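Local coordinates for WipB (Legionella pneumophila, PDB 5NNY), which is a translocated Ser/Thr phosphatase that targets the host lysosomal nutrient-sensing machinery, here represented by its phosphatase domain, at residues A[13-23]-A[35-43]; A[105-113]-A[177-186]. All coordinates share one frame; numbering follows the deposited sequence.

Interaction 1: residues A[13-23]-A[35-43]; sequences ANALLFLNILV and YAKFAEIYT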
loop_
_atom_site.group_PDB
_atom_site.type_symbol
_atom_site.label_atom_id
_atom_site.label_comp_id
_atom_site.label_asym_id
_atom_site.label_seq_id
_atom_site.Cartn_x
_atom_site.Cartn_y
_atom_site.Cartn_z
ATOM N N ALA A 13 5.680 -6.368 2.035
ATOM C CA ALA A 13 5.004 -7.395 1.238
ATOM C C ALA A 13 5.077 -8.778 1.874
ATOM O O ALA A 13 5.041 -9.790 1.175
ATOM C CB ALA A 13 5.565 -7.438 -0.189
ATOM N N ASN A 14 5.167 -8.847 3.200
ATOM C CA ASN A 14 5.250 -10.127 3.900
ATOM C C ASN A 14 3.820 -10.560 4.193
ATOM O O ASN A 14 3.188 -10.065 5.131
ATOM C CB ASN A 14 6.095 -9.990 5.164
ATOM C CG ASN A 14 6.276 -11.316 5.920
ATOM O OD1 ASN A 14 5.490 -12.248 5.773
ATOM N ND2 ASN A 14 7.313 -11.380 6.749
ATOM N N ALA A 15 3.299 -11.493 3.382
ATOM C CA ALA A 15 1.896 -11.866 3.509
ATOM C C ALA A 15 1.643 -12.652 4.788
ATOM O O ALA A 15 0.541 -12.587 5.339
ATOM C CB ALA A 15 1.446 -12.654 2.268
ATOM N N LEU A 16 2.642 -13.384 5.286
ATOM C CA LEU A 16 2.467 -14.143 6.523
ATOM C C LEU A 16 2.430 -13.215 7.724
ATOM O O LEU A 16 1.630 -13.408 8.647
ATOM C CB LEU A 16 3.592 -15.165 6.710
ATOM C CG LEU A 16 3.604 -15.992 8.010
ATOM C CD1 LEU A 16 2.304 -16.812 8.260
ATOM C CD2 LEU A 16 4.821 -16.914 8.029
ATOM N N LEU A 17 3.298 -12.204 7.729
ATOM C CA LEU A 17 3.216 -11.174 8.757
ATOM C C LEU A 17 1.845 -10.517 8.756
ATOM O O LEU A 17 1.223 -10.371 9.816
ATOM C CB LEU A 17 4.321 -10.138 8.533
ATOM C CG LEU A 17 4.320 -8.873 9.394
ATOM C CD1 LEU A 17 4.368 -9.169 10.902
ATOM C CD2 LEU A 17 5.470 -7.966 8.977
ATOM N N PHE A 18 1.348 -10.142 7.565
ATOM C CA PHE A 18 -0.008 -9.605 7.418
ATOM C C PHE A 18 -1.047 -10.558 8.004
ATOM O O PHE A 18 -1.900 -10.149 8.801
ATOM C CB PHE A 18 -0.297 -9.325 5.940
ATOM C CG PHE A 18 -1.521 -8.464 5.688
ATOM C CD1 PHE A 18 -1.936 -7.511 6.603
ATOM C CD2 PHE A 18 -2.248 -8.612 4.522
ATOM C CE1 PHE A 18 -3.059 -6.728 6.342
ATOM C CE2 PHE A 18 -3.365 -7.835 4.260
ATOM C CZ PHE A 18 -3.777 -6.890 5.178
ATOM N N LEU A 19 -0.995 -11.838 7.618
ATOM C CA LEU A 19 -1.900 -12.826 8.197
ATOM C C LEU A 19 -1.792 -12.868 9.718
ATOM O O LEU A 19 -2.810 -12.912 10.417
ATOM C CB LEU A 19 -1.604 -14.215 7.618
ATOM C CG LEU A 19 -2.643 -15.272 8.037
ATOM C CD1 LEU A 19 -3.856 -15.182 7.141
ATOM C CD2 LEU A 19 -2.076 -16.677 7.967
ATOM N N ASN A 20 -0.568 -12.892 10.246
ATOM C CA ASN A 20 -0.377 -13.009 11.689
ATOM C C ASN A 20 -1.065 -11.868 12.429
ATOM O O ASN A 20 -1.778 -12.094 13.420
ATOM C CB ASN A 20 1.116 -13.039 12.010
ATOM C CG ASN A 20 1.411 -13.706 13.336
ATOM O OD1 ASN A 20 0.707 -14.631 13.759
ATOM N ND2 ASN A 20 2.471 -13.254 13.994
ATOM N N ILE A 21 -0.873 -10.638 11.953
ATOM C CA ILE A 21 -1.474 -9.493 12.627
ATOM C C ILE A 21 -2.993 -9.578 12.562
ATOM O O ILE A 21 -3.684 -9.361 13.571
ATOM C CB ILE A 21 -0.944 -8.179 12.027
ATOM C CG1 ILE A 21 0.569 -8.076 12.210
ATOM C CG2 ILE A 21 -1.612 -6.979 12.685
ATOM C CD1 ILE A 21 1.203 -6.977 11.350
ATOM N N LEU A 22 -3.533 -9.935 11.391
ATOM C CA LEU A 22 -4.978 -10.055 11.228
ATOM C C LEU A 22 -5.564 -11.093 12.182
ATOM O O LEU A 22 -6.670 -10.908 12.693
ATOM C CB LEU A 22 -5.313 -10.409 9.776
ATOM C CG LEU A 22 -5.085 -9.316 8.741
ATOM C CD1 LEU A 22 -5.120 -9.903 7.339
ATOM C CD2 LEU A 22 -6.147 -8.222 8.892
ATOM N N VAL A 23 -4.838 -12.187 12.437
ATOM C CA VAL A 23 -5.315 -13.202 13.378
ATOM C C VAL A 23 -5.205 -12.702 14.818
ATOM O O VAL A 23 -6.162 -12.795 15.603
ATOM C CB VAL A 23 -4.545 -14.522 13.185
ATOM C CG1 VAL A 23 -4.942 -15.523 14.265
ATOM C CG2 VAL A 23 -4.800 -15.103 11.802
ATOM N N TYR A 35 -3.470 -22.183 8.931
ATOM C CA TYR A 35 -2.371 -21.271 9.193
ATOM C C TYR A 35 -1.035 -21.937 8.886
ATOM O O TYR A 35 -0.158 -21.334 8.250
ATOM C CB TYR A 35 -2.453 -20.828 10.651
ATOM C CG TYR A 35 -1.550 -19.693 11.037
ATOM C CD1 TYR A 35 -0.199 -19.901 11.271
ATOM C CD2 TYR A 35 -2.063 -18.426 11.230
ATOM C CE1 TYR A 35 0.616 -18.876 11.659
ATOM C CE2 TYR A 35 -1.249 -17.381 11.619
ATOM C CZ TYR A 35 0.091 -17.615 11.823
ATOM O OH TYR A 35 0.917 -16.593 12.203
ATOM N N ALA A 36 -0.863 -23.187 9.325
ATOM C CA ALA A 36 0.409 -23.859 9.090
ATOM C C ALA A 36 0.622 -24.089 7.606
ATOM O O ALA A 36 1.740 -23.926 7.104
ATOM C CB ALA A 36 0.484 -25.184 9.852
ATOM N N LYS A 37 -0.443 -24.466 6.886
ATOM C CA LYS A 37 -0.344 -24.586 5.437
ATOM C C LYS A 37 0.063 -23.252 4.807
ATOM O O LYS A 37 0.902 -23.214 3.898
ATOM C CB LYS A 37 -1.669 -25.066 4.840
ATOM C CG LYS A 37 -1.959 -26.582 4.960
ATOM C CD LYS A 37 -3.334 -26.920 4.356
ATOM C CE LYS A 37 -3.619 -28.423 4.251
ATOM N NZ LYS A 37 -3.732 -29.091 5.577
ATOM N N PHE A 38 -0.533 -22.150 5.273
ATOM C CA PHE A 38 -0.203 -20.826 4.741
ATOM C C PHE A 38 1.278 -20.513 4.938
ATOM O O PHE A 38 1.974 -20.098 3.993
ATOM C CB PHE A 38 -1.079 -19.771 5.432
ATOM C CG PHE A 38 -0.995 -18.387 4.843
ATOM C CD1 PHE A 38 0.148 -17.611 4.974
ATOM C CD2 PHE A 38 -2.115 -17.832 4.235
ATOM C CE1 PHE A 38 0.197 -16.325 4.471
ATOM C CE2 PHE A 38 -2.082 -16.562 3.725
ATOM C CZ PHE A 38 -0.932 -15.796 3.838
ATOM N N ALA A 39 1.778 -20.706 6.166
ATOM C CA ALA A 39 3.187 -20.431 6.446
ATOM C C ALA A 39 4.101 -21.318 5.602
ATOM O O ALA A 39 5.149 -20.862 5.125
ATOM C CB ALA A 39 3.490 -20.619 7.934
ATOM N N GLU A 40 3.722 -22.592 5.423
ATOM C CA GLU A 40 4.495 -23.502 4.572
ATOM C C GLU A 40 4.582 -23.001 3.133
ATOM O O GLU A 40 5.653 -23.042 2.513
ATOM C CB GLU A 40 3.867 -24.907 4.574
ATOM C CG GLU A 40 4.795 -25.949 3.929
ATOM C CD GLU A 40 4.324 -27.362 4.104
ATOM O OE1 GLU A 40 3.396 -27.596 4.918
ATOM O OE2 GLU A 40 4.890 -28.236 3.409
ATOM N N ILE A 41 3.449 -22.593 2.557
ATOM C CA ILE A 41 3.471 -22.069 1.193
ATOM C C ILE A 41 4.315 -20.806 1.144
ATOM O O ILE A 41 5.138 -20.627 0.238
ATOM C CB ILE A 41 2.032 -21.811 0.695
ATOM C CG1 ILE A 41 1.323 -23.145 0.369
ATOM C CG2 ILE A 41 2.038 -20.881 -0.524
ATOM C CD1 ILE A 41 -0.178 -23.009 0.083
ATOM N N TYR A 42 4.140 -19.921 2.137
ATOM C CA TYR A 42 4.863 -18.657 2.140
ATOM C C TYR A 42 6.371 -18.864 2.173
ATOM O O TYR A 42 7.117 -18.064 1.593
ATOM C CB TYR A 42 4.417 -17.761 3.320
ATOM C CG TYR A 42 4.993 -16.386 3.117
ATOM C CD1 TYR A 42 4.480 -15.556 2.126
ATOM C CD2 TYR A 42 6.111 -15.953 3.829
ATOM C CE1 TYR A 42 5.047 -14.304 1.861
ATOM C CE2 TYR A 42 6.679 -14.696 3.579
ATOM C CZ TYR A 42 6.148 -13.889 2.579
ATOM O OH TYR A 42 6.704 -12.646 2.315
ATOM N N THR A 43 6.852 -19.939 2.805
ATOM C CA THR A 43 8.292 -20.149 2.932
ATOM C C THR A 43 8.784 -21.318 2.088
ATOM O O THR A 43 9.848 -21.872 2.362
ATOM C CB THR A 43 8.704 -20.326 4.398
ATOM O OG1 THR A 43 8.052 -21.460 4.982
ATOM C CG2 THR A 43 8.320 -19.090 5.193
#
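N14 meets Y42 with its amide nearly parallel to the phenol ring, the planes 6° apart, and OD1 lies 3.5 Å from Y42 CE2. N14 OD1 also caps helix 15-23, accepting from L17 N at 2.9 Å; the N-H points almost straight at it but arrives from above the carbonyl plane. A15 sets its methyl near Y42 CE1, while the backbone N of L16 lies over the centre of one face of the Y42 ring. L16 is a knob among Y35, F38, A39 and Y42: its CD2 rests 3.9 Å from A39 CB, and its CB faces Y42 CD2. L19 places CD2 over the F38 face in a CH-pi contact, 3.8 Å from the ring centroid. L19 CD2 also touches Y35 CD2 at 3.7 Å. N20 swings CG anti to the backbone N (chi1 -156°), which brings OD1 to the edge of the Y35 ring; Y35 OH donates to N20 OD1 at 2.5 Å from above the amide plane. V23 CG2 meets the Y35 ring edge near CE2, and Y35 is a knob among L16, L19, N20 and V23. Reciprocal knobs-into-holes packing and a 159° angle between segment axes characterise an antiparallel helical hairpin, joined through short strand 28-29.

Interaction 2: residues A[105-113]-A[177-186]; sequences DYFILKLLQ and EVLNIYHQVY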
loop_
_atom_site.group_PDB
_atom_site.type_symbol
_atom_site.label_atom_id
_atom_site.label_comp_id
_atom_site.label_asym_id
_atom_site.label_seq_id
_atom_site.Cartn_x
_atom_site.Cartn_y
_atom_site.Cartn_z
ATOM N N ASP A 105 3.462 -10.504 -4.731
ATOM C CA ASP A 105 2.366 -9.585 -4.422
ATOM C C ASP A 105 1.004 -10.243 -4.521
ATOM O O ASP A 105 0.054 -9.755 -3.903
ATOM C CB ASP A 105 2.396 -8.365 -5.339
ATOM C CG ASP A 105 3.412 -7.335 -4.891
ATOM O OD1 ASP A 105 3.806 -7.387 -3.700
ATOM O OD2 ASP A 105 3.841 -6.507 -5.749
ATOM N N TYR A 106 0.888 -11.331 -5.284
ATOM C CA TYR A 106 -0.382 -12.045 -5.378
ATOM C C TYR A 106 -0.932 -12.400 -4.003
ATOM O O TYR A 106 -2.147 -12.371 -3.794
ATOM C CB TYR A 106 -0.201 -13.323 -6.200
ATOM C CG TYR A 106 -1.501 -13.994 -6.569
ATOM C CD1 TYR A 106 -2.280 -13.495 -7.597
ATOM C CD2 TYR A 106 -1.959 -15.124 -5.864
ATOM C CE1 TYR A 106 -3.482 -14.103 -7.936
ATOM C CE2 TYR A 106 -3.166 -15.740 -6.201
ATOM C CZ TYR A 106 -3.911 -15.224 -7.239
ATOM O OH TYR A 106 -5.095 -15.812 -7.596
ATOM N N PHE A 107 -0.051 -12.751 -3.055
ATOM C CA PHE A 107 -0.509 -13.253 -1.759
ATOM C C PHE A 107 -1.273 -12.183 -0.990
ATOM O O PHE A 107 -2.371 -12.432 -0.479
ATOM C CB PHE A 107 0.674 -13.760 -0.935
ATOM C CG PHE A 107 1.293 -15.052 -1.453
ATOM C CD1 PHE A 107 0.580 -15.924 -2.278
ATOM C CD2 PHE A 107 2.564 -15.409 -1.043
ATOM C CE1 PHE A 107 1.154 -17.123 -2.712
ATOM C CE2 PHE A 107 3.144 -16.609 -1.455
ATOM C CZ PHE A 107 2.431 -17.475 -2.295
ATOM N N ILE A 108 -0.716 -10.972 -0.922
ATOM C CA ILE A 108 -1.367 -9.899 -0.178
ATOM C C ILE A 108 -2.551 -9.359 -0.964
ATOM O O ILE A 108 -3.551 -8.938 -0.379
ATOM C CB ILE A 108 -0.342 -8.804 0.194
ATOM C CG1 ILE A 108 0.460 -9.285 1.411
ATOM C CG2 ILE A 108 -1.011 -7.453 0.476
ATOM C CD1 ILE A 108 1.317 -8.274 2.087
ATOM N N LEU A 109 -2.490 -9.413 -2.297
ATOM C CA LEU A 109 -3.633 -8.960 -3.091
ATOM C C LEU A 109 -4.869 -9.808 -2.812
ATOM O O LEU A 109 -5.988 -9.285 -2.725
ATOM C CB LEU A 109 -3.296 -8.986 -4.582
ATOM C CG LEU A 109 -2.363 -7.892 -5.107
ATOM C CD1 LEU A 109 -2.023 -8.134 -6.587
ATOM C CD2 LEU A 109 -3.007 -6.520 -4.910
ATOM N N LYS A 110 -4.685 -11.125 -2.679
ATOM C CA LYS A 110 -5.809 -12.007 -2.379
ATOM C C LYS A 110 -6.321 -11.778 -0.970
ATOM O O LYS A 110 -7.524 -11.911 -0.716
ATOM C CB LYS A 110 -5.410 -13.474 -2.547
ATOM C CG LYS A 110 -5.201 -13.898 -3.996
ATOM C CD LYS A 110 -6.371 -13.492 -4.886
ATOM C CE LYS A 110 -7.366 -14.636 -5.087
ATOM N NZ LYS A 110 -8.618 -14.159 -5.783
ATOM N N LEU A 111 -5.417 -11.464 -0.038
ATOM C CA LEU A 111 -5.836 -11.161 1.331
ATOM C C LEU A 111 -6.661 -9.886 1.378
ATOM O O LEU A 111 -7.703 -9.840 2.038
ATOM C CB LEU A 111 -4.622 -11.049 2.261
ATOM C CG LEU A 111 -4.115 -12.400 2.775
ATOM C CD1 LEU A 111 -2.807 -12.231 3.498
ATOM C CD2 LEU A 111 -5.149 -13.067 3.710
ATOM N N LEU A 112 -6.195 -8.834 0.697
ATOM C CA LEU A 112 -6.972 -7.603 0.609
ATOM C C LEU A 112 -8.347 -7.862 0.000
ATOM O O LEU A 112 -9.347 -7.308 0.460
ATOM C CB LEU A 112 -6.221 -6.548 -0.209
ATOM C CG LEU A 112 -4.888 -6.067 0.368
ATOM C CD1 LEU A 112 -4.190 -5.060 -0.565
ATOM C CD2 LEU A 112 -5.097 -5.464 1.782
ATOM N N GLN A 113 -8.411 -8.674 -1.057
ATOM C CA GLN A 113 -9.697 -8.970 -1.691
ATOM C C GLN A 113 -10.667 -9.651 -0.725
ATOM O O GLN A 113 -11.852 -9.298 -0.665
ATOM C CB GLN A 113 -9.460 -9.842 -2.920
ATOM C CG GLN A 113 -10.696 -10.141 -3.756
ATOM C CD GLN A 113 -10.311 -10.970 -4.968
ATOM O OE1 GLN A 113 -9.581 -11.945 -4.837
ATOM N NE2 GLN A 113 -10.769 -10.569 -6.150
ATOM N N GLU A 177 -7.021 -10.748 -13.437
ATOM C CA GLU A 177 -7.247 -10.903 -12.000
ATOM C C GLU A 177 -6.559 -9.792 -11.218
ATOM O O GLU A 177 -7.162 -9.169 -10.340
ATOM C CB GLU A 177 -6.751 -12.269 -11.514
ATOM C CG GLU A 177 -6.768 -12.396 -9.999
ATOM C CD GLU A 177 -6.814 -13.836 -9.490
ATOM O OE1 GLU A 177 -6.062 -14.703 -10.007
ATOM O OE2 GLU A 177 -7.622 -14.090 -8.562
ATOM N N VAL A 178 -5.290 -9.525 -11.535
ATOM C CA VAL A 178 -4.542 -8.500 -10.814
ATOM C C VAL A 178 -5.213 -7.145 -10.994
ATOM O O VAL A 178 -5.413 -6.394 -10.028
ATOM C CB VAL A 178 -3.077 -8.470 -11.291
ATOM C CG1 VAL A 178 -2.318 -7.316 -10.616
ATOM C CG2 VAL A 178 -2.409 -9.791 -10.993
ATOM N N LEU A 179 -5.558 -6.813 -12.247
ATOM C CA LEU A 179 -6.194 -5.531 -12.532
ATOM C C LEU A 179 -7.565 -5.430 -11.872
ATOM O O LEU A 179 -7.935 -4.360 -11.376
ATOM C CB LEU A 179 -6.303 -5.312 -14.043
ATOM C CG LEU A 179 -4.976 -5.031 -14.754
ATOM C CD1 LEU A 179 -5.111 -5.211 -16.279
ATOM C CD2 LEU A 179 -4.459 -3.624 -14.371
ATOM N N ASN A 180 -8.336 -6.516 -11.847
ATOM C CA ASN A 180 -9.621 -6.436 -11.156
ATOM C C ASN A 180 -9.429 -6.097 -9.685
ATOM O O ASN A 180 -10.142 -5.252 -9.136
ATOM C CB ASN A 180 -10.415 -7.736 -11.295
ATOM C CG ASN A 180 -11.696 -7.710 -10.466
ATOM O OD1 ASN A 180 -12.720 -7.183 -10.898
ATOM N ND2 ASN A 180 -11.631 -8.251 -9.262
ATOM N N ILE A 181 -8.470 -6.751 -9.022
ATOM C CA ILE A 181 -8.231 -6.455 -7.612
ATOM C C ILE A 181 -7.751 -5.015 -7.452
ATOM O O ILE A 181 -8.163 -4.305 -6.531
ATOM C CB ILE A 181 -7.235 -7.471 -7.013
ATOM C CG1 ILE A 181 -7.821 -8.884 -7.069
ATOM C CG2 ILE A 181 -6.885 -7.130 -5.552
ATOM C CD1 ILE A 181 -6.890 -9.948 -6.530
ATOM N N TYR A 182 -6.896 -4.554 -8.370
ATOM C CA TYR A 182 -6.444 -3.170 -8.332
ATOM C C TYR A 182 -7.618 -2.199 -8.331
ATOM O O TYR A 182 -7.716 -1.324 -7.464
ATOM C CB TYR A 182 -5.530 -2.843 -9.516
ATOM C CG TYR A 182 -5.230 -1.348 -9.471
ATOM C CD1 TYR A 182 -4.427 -0.828 -8.468
ATOM C CD2 TYR A 182 -5.813 -0.465 -10.373
ATOM C CE1 TYR A 182 -4.179 0.536 -8.377
ATOM C CE2 TYR A 182 -5.567 0.896 -10.297
ATOM C CZ TYR A 182 -4.754 1.387 -9.292
ATOM O OH TYR A 182 -4.510 2.733 -9.214
ATOM N N HIS A 183 -8.499 -2.326 -9.314
ATOM C CA HIS A 183 -9.594 -1.377 -9.492
ATOM C C HIS A 183 -10.722 -1.597 -8.484
ATOM O O HIS A 183 -11.312 -0.629 -7.986
ATOM C CB HIS A 183 -10.135 -1.487 -10.927
ATOM C CG HIS A 183 -9.191 -0.973 -11.974
ATOM N ND1 HIS A 183 -8.970 0.372 -12.180
ATOM C CD2 HIS A 183 -8.419 -1.623 -12.878
ATOM C CE1 HIS A 183 -8.096 0.529 -13.159
ATOM N NE2 HIS A 183 -7.750 -0.666 -13.604
ATOM N N GLN A 184 -11.049 -2.855 -8.183
ATOM C CA GLN A 184 -12.214 -3.139 -7.341
ATOM C C GLN A 184 -11.903 -3.051 -5.855
ATOM O O GLN A 184 -12.804 -2.817 -5.041
ATOM C CB GLN A 184 -12.759 -4.533 -7.659
ATOM C CG GLN A 184 -13.341 -4.624 -9.035
ATOM C CD GLN A 184 -14.567 -3.750 -9.177
ATOM O OE1 GLN A 184 -15.416 -3.697 -8.280
ATOM N NE2 GLN A 184 -14.662 -3.041 -10.297
ATOM N N VAL A 185 -10.652 -3.254 -5.483
ATOM C CA VAL A 185 -10.271 -3.422 -4.090
ATOM C C VAL A 185 -9.218 -2.402 -3.690
ATOM O O VAL A 185 -9.433 -1.583 -2.791
ATOM C CB VAL A 185 -9.758 -4.852 -3.833
ATOM C CG1 VAL A 185 -9.297 -4.992 -2.384
ATOM C CG2 VAL A 185 -10.866 -5.863 -4.156
ATOM N N TYR A 186 -8.069 -2.450 -4.355
ATOM C CA TYR A 186 -6.905 -1.729 -3.846
ATOM C C TYR A 186 -7.087 -0.215 -3.911
ATOM O O TYR A 186 -6.905 0.491 -2.902
ATOM C CB TYR A 186 -5.653 -2.156 -4.619
ATOM C CG TYR A 186 -4.386 -1.508 -4.090
ATOM C CD1 TYR A 186 -3.702 -2.064 -3.003
ATOM C CD2 TYR A 186 -3.855 -0.361 -4.696
ATOM C CE1 TYR A 186 -2.532 -1.489 -2.513
ATOM C CE2 TYR A 186 -2.686 0.227 -4.205
ATOM C CZ TYR A 186 -2.028 -0.339 -3.122
ATOM O OH TYR A 186 -0.854 0.225 -2.650
#
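E177 receives two side chains of helix 105-113, one on each carboxylate oxygen. K110 NZ forms a salt bridge with E177 OE2 at 3.0 Å, nearly along the C-O axis, whereas Y106 OH donates to E177 OE1 at 2.8 Å from above the carboxylate plane. Ring and carboxylate stand 77° apart, with OE1 at the ring edge. K110 lays CG over one face of the Y106 ring; bends at chi2 and chi3 then carry NZ to within 2.6 Å of Q113 OE1. This second bond, in the amide's carbonyl plane, helps fix the ammonium group, and E177 and K110 probably stabilise each other's charge. Both helices belong to the calcineurin-like phosphoesterase domain; helix 105-117 links the parallel sheet strands 90-93 and 121-125 in a beta-alpha-beta crossover, and the segment axes of 105-113 and 177-186 lie 40° apart. Beneath the polar cluster, I181 fills the middle of the interface: CG2 lies 4.0 Å from L109 CD2, and CG1 approaches Q113 NE2 at 3.5 Å. V178 CG1 touches L109 CD1. Farther along, V185 CG1 packs on L112 CB, and L112 CD1 reaches the edge of the Y186 ring, 3.9 Å from Y186 CD1, while the hydroxyl of Y186 bonds to E97.

Overall arrangement
Helix 105-117 joins the two contacts: A15 of interaction 1 packs its CB 3.5 Å from F107 CB and also touches I108, while Y42 lies against F107. Y106, L109, K110, L112 and Q113 of that helix meet helix 175-186 instead. The contact centres are 16 Å apart, and interaction 2 is nearer the centre of the chain, about 11 Å against 17 Å. It is the more buried, with seven of eleven touching residues buried against five. The buried areas are almost equal, 536 and 527 Å². Interaction 1 relies on aromatic rings with neutral hydrogen bonding, whereas interaction 2 combines aliphatic packing with a charged pair beside its buried middle.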